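Local atomic coordinates of Thiol:disulfide interchange protein DsbL (Escherichia coli, PDB entry 3C7M), a protein that forms disulfide bonds in the periplasm by passing its own redox-active disulfide to other proteins, and works with DsbI to oxidise the sulfotransferase AssT. Residues 82-85 / 86-90; 156-160 / 161-165. One frame throughout, in Å; residues are numbered along the deposited sequence.

Contact 1 (82-85 / 86-90)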
ATOM      1  N   ALA A  82       3.175 -15.773   7.903  1.00 20.14           N
ATOM      2  CA  ALA A  82       2.243 -16.428   8.824  1.00 20.02           C
ATOM      3  C   ALA A  82       0.924 -16.827   8.150  1.00 19.85           C
ATOM      4  O   ALA A  82       0.033 -17.379   8.801  1.00 20.23           O
ATOM      5  CB  ALA A  82       1.984 -15.541  10.040  1.00 20.02           C
ATOM      6  N   GLY A  83       0.808 -16.549   6.854  1.00 19.76           N
ATOM      7  CA  GLY A  83      -0.396 -16.865   6.082  1.00 19.48           C
ATOM      8  C   GLY A  83      -1.585 -16.007   6.475  1.00 19.51           C
ATOM      9  O   GLY A  83      -2.739 -16.441   6.370  1.00 19.85           O
ATOM     10  N   ILE A  84      -1.302 -14.786   6.923  1.00 19.04           N
ATOM     11  CA  ILE A  84      -2.338 -13.851   7.361  1.00 18.77           C
ATOM     12  C   ILE A  84      -2.637 -12.833   6.265  1.00 18.45           C
ATOM     13  O   ILE A  84      -1.730 -12.151   5.767  1.00 18.36           O
ATOM     14  CB  ILE A  84      -1.936 -13.129   8.684  1.00 18.72           C
ATOM     15  CG1 ILE A  84      -1.729 -14.153   9.809  1.00 18.93           C
ATOM     16  CG2 ILE A  84      -2.992 -12.088   9.088  1.00 18.77           C
ATOM     17  CD1 ILE A  84      -1.068 -13.596  11.063  1.00 19.37           C
ATOM     18  N   SER A  85      -3.910 -12.740   5.897  0.80 18.06           N
ATOM     19  CA  SER A  85      -4.386 -11.749   4.939  0.80 17.79           C
ATOM     20  C   SER A  85      -4.152 -10.333   5.462  0.80 17.56           C
ATOM     21  O   SER A  85      -4.265 -10.081   6.661  0.80 17.31           O
ATOM     22  CB  SER A  85      -5.875 -11.963   4.668  0.80 18.09           C
ATOM     23  OG  SER A  85      -6.455 -10.826   4.063  0.80 18.26           O
ATOM     24  N   LEU A  86      -3.842  -9.408   4.559  1.00 17.33           N
ATOM     25  CA  LEU A  86      -3.543  -8.029   4.964  1.00 16.99           C
ATOM     26  C   LEU A  86      -4.784  -7.245   5.421  1.00 17.15           C
ATOM     27  O   LEU A  86      -4.673  -6.106   5.875  1.00 17.44           O
ATOM     28  CB  LEU A  86      -2.780  -7.290   3.858  1.00 16.40           C
ATOM     29  CG  LEU A  86      -1.456  -7.933   3.414  1.00 16.34           C
ATOM     30  CD1 LEU A  86      -0.821  -7.123   2.306  1.00 16.38           C
ATOM     31  CD2 LEU A  86      -0.469  -8.099   4.571  1.00 16.18           C
ATOM     32  N   PHE A  87      -5.955  -7.874   5.319  1.00 17.61           N
ATOM     33  CA  PHE A  87      -7.207  -7.272   5.791  1.00 17.82           C
ATOM     34  C   PHE A  87      -7.758  -7.962   7.022  1.00 18.36           C
ATOM     35  O   PHE A  87      -8.772  -7.534   7.573  1.00 18.20           O
ATOM     36  CB  PHE A  87      -8.244  -7.288   4.679  1.00 18.14           C
ATOM     37  CG  PHE A  87      -7.762  -6.646   3.434  1.00 17.72           C
ATOM     38  CD1 PHE A  87      -7.672  -5.260   3.354  1.00 17.89           C
ATOM     39  CD2 PHE A  87      -7.355  -7.419   2.357  1.00 18.78           C
ATOM     40  CE1 PHE A  87      -7.197  -4.647   2.209  1.00 17.63           C
ATOM     41  CE2 PHE A  87      -6.877  -6.824   1.213  1.00 19.19           C
ATOM     42  CZ  PHE A  87      -6.800  -5.427   1.137  1.00 18.92           C
ATOM     43  N   ASP A  88      -7.079  -9.025   7.440  1.00 18.59           N
ATOM     44  CA  ASP A  88      -7.451  -9.790   8.629  1.00 19.01           C
ATOM     45  C   ASP A  88      -7.300  -8.948   9.888  1.00 18.92           C
ATOM     46  O   ASP A  88      -6.423  -8.076   9.971  1.00 18.32           O
ATOM     47  CB  ASP A  88      -6.588 -11.055   8.729  1.00 19.21           C
ATOM     48  CG  ASP A  88      -7.124 -12.059   9.730  0.50 19.51           C
ATOM     49  OD1 ASP A  88      -6.920 -11.864  10.947  0.50 19.55           O
ATOM     50  OD2 ASP A  88      -7.729 -13.062   9.295  0.50 19.95           O
ATOM     51  N   ALA A  89      -8.161  -9.221  10.866  1.00 19.05           N
ATOM     52  CA  ALA A  89      -8.119  -8.550  12.158  1.00 19.39           C
ATOM     53  C   ALA A  89      -6.768  -8.731  12.848  1.00 19.16           C
ATOM     54  O   ALA A  89      -6.358  -7.883  13.642  1.00 19.96           O
ATOM     55  CB  ALA A  89      -9.250  -9.049  13.049  1.00 19.55           C
ATOM     56  N   ASN A  90      -6.079  -9.823  12.520  1.00 18.67           N
ATOM     57  CA  ASN A  90      -4.772 -10.126  13.098  1.00 18.14           C
ATOM     58  C   ASN A  90      -3.583  -9.627  12.268  1.00 16.97           C
ATOM     59  O   ASN A  90      -2.438  -9.882  12.630  1.00 17.30           O
ATOM     60  CB  ASN A  90      -4.620 -11.630  13.353  1.00 18.84           C
ATOM     61  CG  ASN A  90      -5.653 -12.171  14.329  0.75 20.32           C
ATOM     62  OD1 ASN A  90      -5.874 -11.607  15.403  0.75 22.37           O
ATOM     63  ND2 ASN A  90      -6.286 -13.279  13.958  0.75 22.98           N
TER
HETATM   64  O   HOH W   1      -6.083 -14.213   7.373  1.00 26.38           O

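Contact 2 (156-160 / 161-165)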
ATOM      1  N   ASP A 156       7.615   6.480 -10.034  1.00  9.55           N
ATOM      2  CA  ASP A 156       7.247   6.714 -11.429  1.00  9.79           C
ATOM      3  C   ASP A 156       5.776   6.420 -11.691  1.00 10.57           C
ATOM      4  O   ASP A 156       5.146   7.068 -12.526  1.00 11.49           O
ATOM      5  CB  ASP A 156       8.164   5.933 -12.367  1.00  9.57           C
ATOM      6  CG  ASP A 156       9.569   6.532 -12.442  1.00  9.37           C
ATOM      7  OD1 ASP A 156       9.719   7.745 -12.176  1.00 11.13           O
ATOM      8  OD2 ASP A 156      10.511   5.792 -12.778  1.00 11.73           O
ATOM      9  N   VAL A 157       5.208   5.476 -10.956  1.00 10.10           N
ATOM     10  CA  VAL A 157       3.777   5.199 -11.114  1.00 10.63           C
ATOM     11  C   VAL A 157       2.938   6.354 -10.551  1.00 11.23           C
ATOM     12  O   VAL A 157       1.918   6.761 -11.139  1.00 11.28           O
ATOM     13  CB  VAL A 157       3.396   3.854 -10.457  1.00 10.26           C
ATOM     14  CG1 VAL A 157       1.875   3.654 -10.442  1.00 10.85           C
ATOM     15  CG2 VAL A 157       4.073   2.696 -11.199  1.00 10.83           C
ATOM     16  N   ALA A 158       3.367   6.887  -9.411  1.00 11.79           N
ATOM     17  CA  ALA A 158       2.653   7.977  -8.752  1.00 12.90           C
ATOM     18  C   ALA A 158       2.549   9.257  -9.596  1.00 13.98           C
ATOM     19  O   ALA A 158       1.669  10.082  -9.356  1.00 14.23           O
ATOM     20  CB  ALA A 158       3.273   8.279  -7.382  1.00 12.80           C
ATOM     21  N   LYS A 159       3.447   9.412 -10.567  1.00 15.11           N
ATOM     22  CA  LYS A 159       3.468  10.590 -11.452  1.00 16.11           C
ATOM     23  C   LYS A 159       2.235  10.744 -12.326  1.00 16.51           C
ATOM     24  O   LYS A 159       1.856  11.865 -12.692  1.00 17.50           O
ATOM     25  CB  LYS A 159       4.658  10.517 -12.404  1.00 16.69           C
ATOM     26  CG  LYS A 159       6.003  10.706 -11.768  1.00 17.50           C
ATOM     27  CD  LYS A 159       7.060  10.516 -12.828  1.00 18.34           C
ATOM     28  CE  LYS A 159       8.442  10.741 -12.271  1.00 19.44           C
ATOM     29  NZ  LYS A 159       9.449  10.593 -13.348  1.00 19.27           N
ATOM     30  N   ILE A 160       1.634   9.618 -12.697  1.00 16.35           N
ATOM     31  CA  ILE A 160       0.573   9.614 -13.696  1.00 16.84           C
ATOM     32  C   ILE A 160      -0.686  10.303 -13.182  1.00 16.38           C
ATOM     33  O   ILE A 160      -1.190  11.236 -13.816  1.00 16.96           O
ATOM     34  CB  ILE A 160       0.287   8.186 -14.191  1.00 17.17           C
ATOM     35  CG1 ILE A 160       1.490   7.679 -14.976  1.00 18.91           C
ATOM     36  CG2 ILE A 160      -0.953   8.158 -15.079  1.00 18.11           C
ATOM     37  CD1 ILE A 160       1.988   6.356 -14.541  1.00 20.49           C
ATOM     38  N   GLN A 161      -1.185   9.861 -12.029  1.00 15.13           N
ATOM     39  CA  GLN A 161      -2.403  10.446 -11.470  1.00 14.47           C
ATOM     40  C   GLN A 161      -2.402  10.463  -9.940  1.00 14.21           C
ATOM     41  O   GLN A 161      -3.455  10.477  -9.301  1.00 14.31           O
ATOM     42  CB  GLN A 161      -3.652   9.750 -12.045  1.00 14.28           C
ATOM     43  CG  GLN A 161      -3.658   8.220 -11.924  1.00 14.96           C
ATOM     44  CD  GLN A 161      -4.333   7.750 -10.657  1.00 15.57           C
ATOM     45  OE1 GLN A 161      -5.527   7.988 -10.451  1.00 16.61           O
ATOM     46  NE2 GLN A 161      -3.575   7.087  -9.791  1.00 13.94           N
ATOM     47  N   GLY A 162      -1.201  10.494  -9.364  1.00 13.46           N
ATOM     48  CA  GLY A 162      -1.036  10.606  -7.920  1.00 13.26           C
ATOM     49  C   GLY A 162      -1.205   9.284  -7.203  1.00 12.93           C
ATOM     50  O   GLY A 162      -1.120   8.217  -7.810  1.00 13.03           O
ATOM     51  N   VAL A 163      -1.430   9.368  -5.898  1.00 12.81           N
ATOM     52  CA  VAL A 163      -1.796   8.203  -5.102  1.00 12.54           C
ATOM     53  C   VAL A 163      -3.185   8.423  -4.494  1.00 12.02           C
ATOM     54  O   VAL A 163      -3.582   9.567  -4.256  1.00 12.38           O
ATOM     55  CB  VAL A 163      -0.736   7.870  -4.010  1.00 12.20           C
ATOM     56  CG1 VAL A 163       0.523   7.292  -4.644  1.00 12.84           C
ATOM     57  CG2 VAL A 163      -0.405   9.098  -3.160  1.00 13.29           C
ATOM     58  N   PRO A 164      -3.938   7.339  -4.247  1.00 11.50           N
ATOM     59  CA  PRO A 164      -3.586   5.944  -4.493  1.00 10.97           C
ATOM     60  C   PRO A 164      -3.525   5.607  -5.976  1.00 10.60           C
ATOM     61  O   PRO A 164      -4.198   6.250  -6.794  1.00 11.18           O
ATOM     62  CB  PRO A 164      -4.728   5.170  -3.835  1.00 10.70           C
ATOM     63  CG  PRO A 164      -5.882   6.120  -3.849  1.00 12.01           C
ATOM     64  CD  PRO A 164      -5.283   7.473  -3.659  1.00 11.97           C
ATOM     65  N   ALA A 165      -2.719   4.604  -6.302  1.00  9.78           N
ATOM     66  CA  ALA A 165      -2.607   4.120  -7.671  1.00  9.68           C
ATOM     67  C   ALA A 165      -2.826   2.606  -7.653  1.00  9.53           C
ATOM     68  O   ALA A 165      -1.959   1.835  -7.213  1.00  9.56           O
ATOM     69  CB  ALA A 165      -1.249   4.492  -8.255  1.00 10.13           C
TER
HETATM   70  O   HOH W   2      -0.578   7.510 -10.446  1.00 11.55           O

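Contact 1 (82-85 / 86-90)
Ser85 and Asp88 frame a type I beta turn, joined by Asp88 N donating to Ser85 O at 3.1 Å. The serine hydroxyl adds a second backbone bond in one of its two conformers: with OG anti to its own N (chi1 163°), it swings forward beside the carbonyl carbon and accepts from Phe87 N at 3.2 Å, nearly straight at 169°. Serine suits this corner because a hydroxyl one bond beyond CB can curl back to accept from a nearby backbone N-H.

Asp88 opens a second turn. Its OD1 takes Asn90 N at 2.7 Å through the anti lone pair, making an Asx turn, while OD2 accepts from a water 2.8 Å away that in turn receives the N-H of Ser85. Both carboxylate oxygens are thus engaged with the loop.

The apolar part is small: Ile84 CG2 rests 3.8 Å from Asp88 CB, the two side chains crossing at about a right angle. Upstream, Gly83 adopts the positive phi of a Schellman motif, an easy conformation without a side chain, and ends helix 65-81. The loop then leads to helix 92-106, with Leu86 packed on Phe53 and Pro55 of strand 52-57 and Phe87 against Phe53 and helix 40-46.

Contact 2 (156-160 / 161-165)
Val157 CG1 and Ala165 CB meet 3.9 Å apart, methyl to methyl, across the end of helix 154-161. From the next helical residue, Ala158 CB touches Val163 CG1 at 4.0 Å. Each pair sets an alanine against a valine, in opposite order, and the small methyl lets the returning chain lie close.

Gln161 CB points away from 156-160 overall, yet its CG lies 4.2 Å from Ile160 CG2, the two side chains crossing at a slant. CG sits between the backbone N and carbonyl carbon (chi1 53°) and the chain bends at chi2, folding the amide over its own segment. NE2 donates to Pro164 O at 3.2 Å, with the acceptor close to the amide plane. NE2 and Gln161 N also donate to one water, which gives its hydrogens to Val157 O, 2.7 Å away, and Gly162 O. Gly162 has a positive phi that a residue without CB adopts readily, and its N bonds weakly to Ala158 O.

The bend delivers the cis peptide before Pro164, a thioredoxin-fold hallmark, to the redox site: Val163 touches Cys29 and Cys32. Gln161 OE1 accepts from Thr176 N, and Ala165 starts strand 165-168 beside strand 20-25.

Contact 1 comes first along the chain and closes well before contact 2 opens. Their centres lie 26 Å apart on opposite sides of the chain's centre, their nearest atoms about 12 Å apart, so neither touches the other. Contact 1 follows the end of helix 65-81 and contact 2 spans the end of helix 154-161; in each a glycine with positive phi turns the chain, but they lead to different places: 82-90 passes to helix 92-106 at the surface, whereas 156-165 passes into the sheet. That sheet relates them, since contact 1 packs on its edge strand 52-57 and contact 2 on the adjacent strand 20-25. Contact 2 alone reaches the redox-active cysteines.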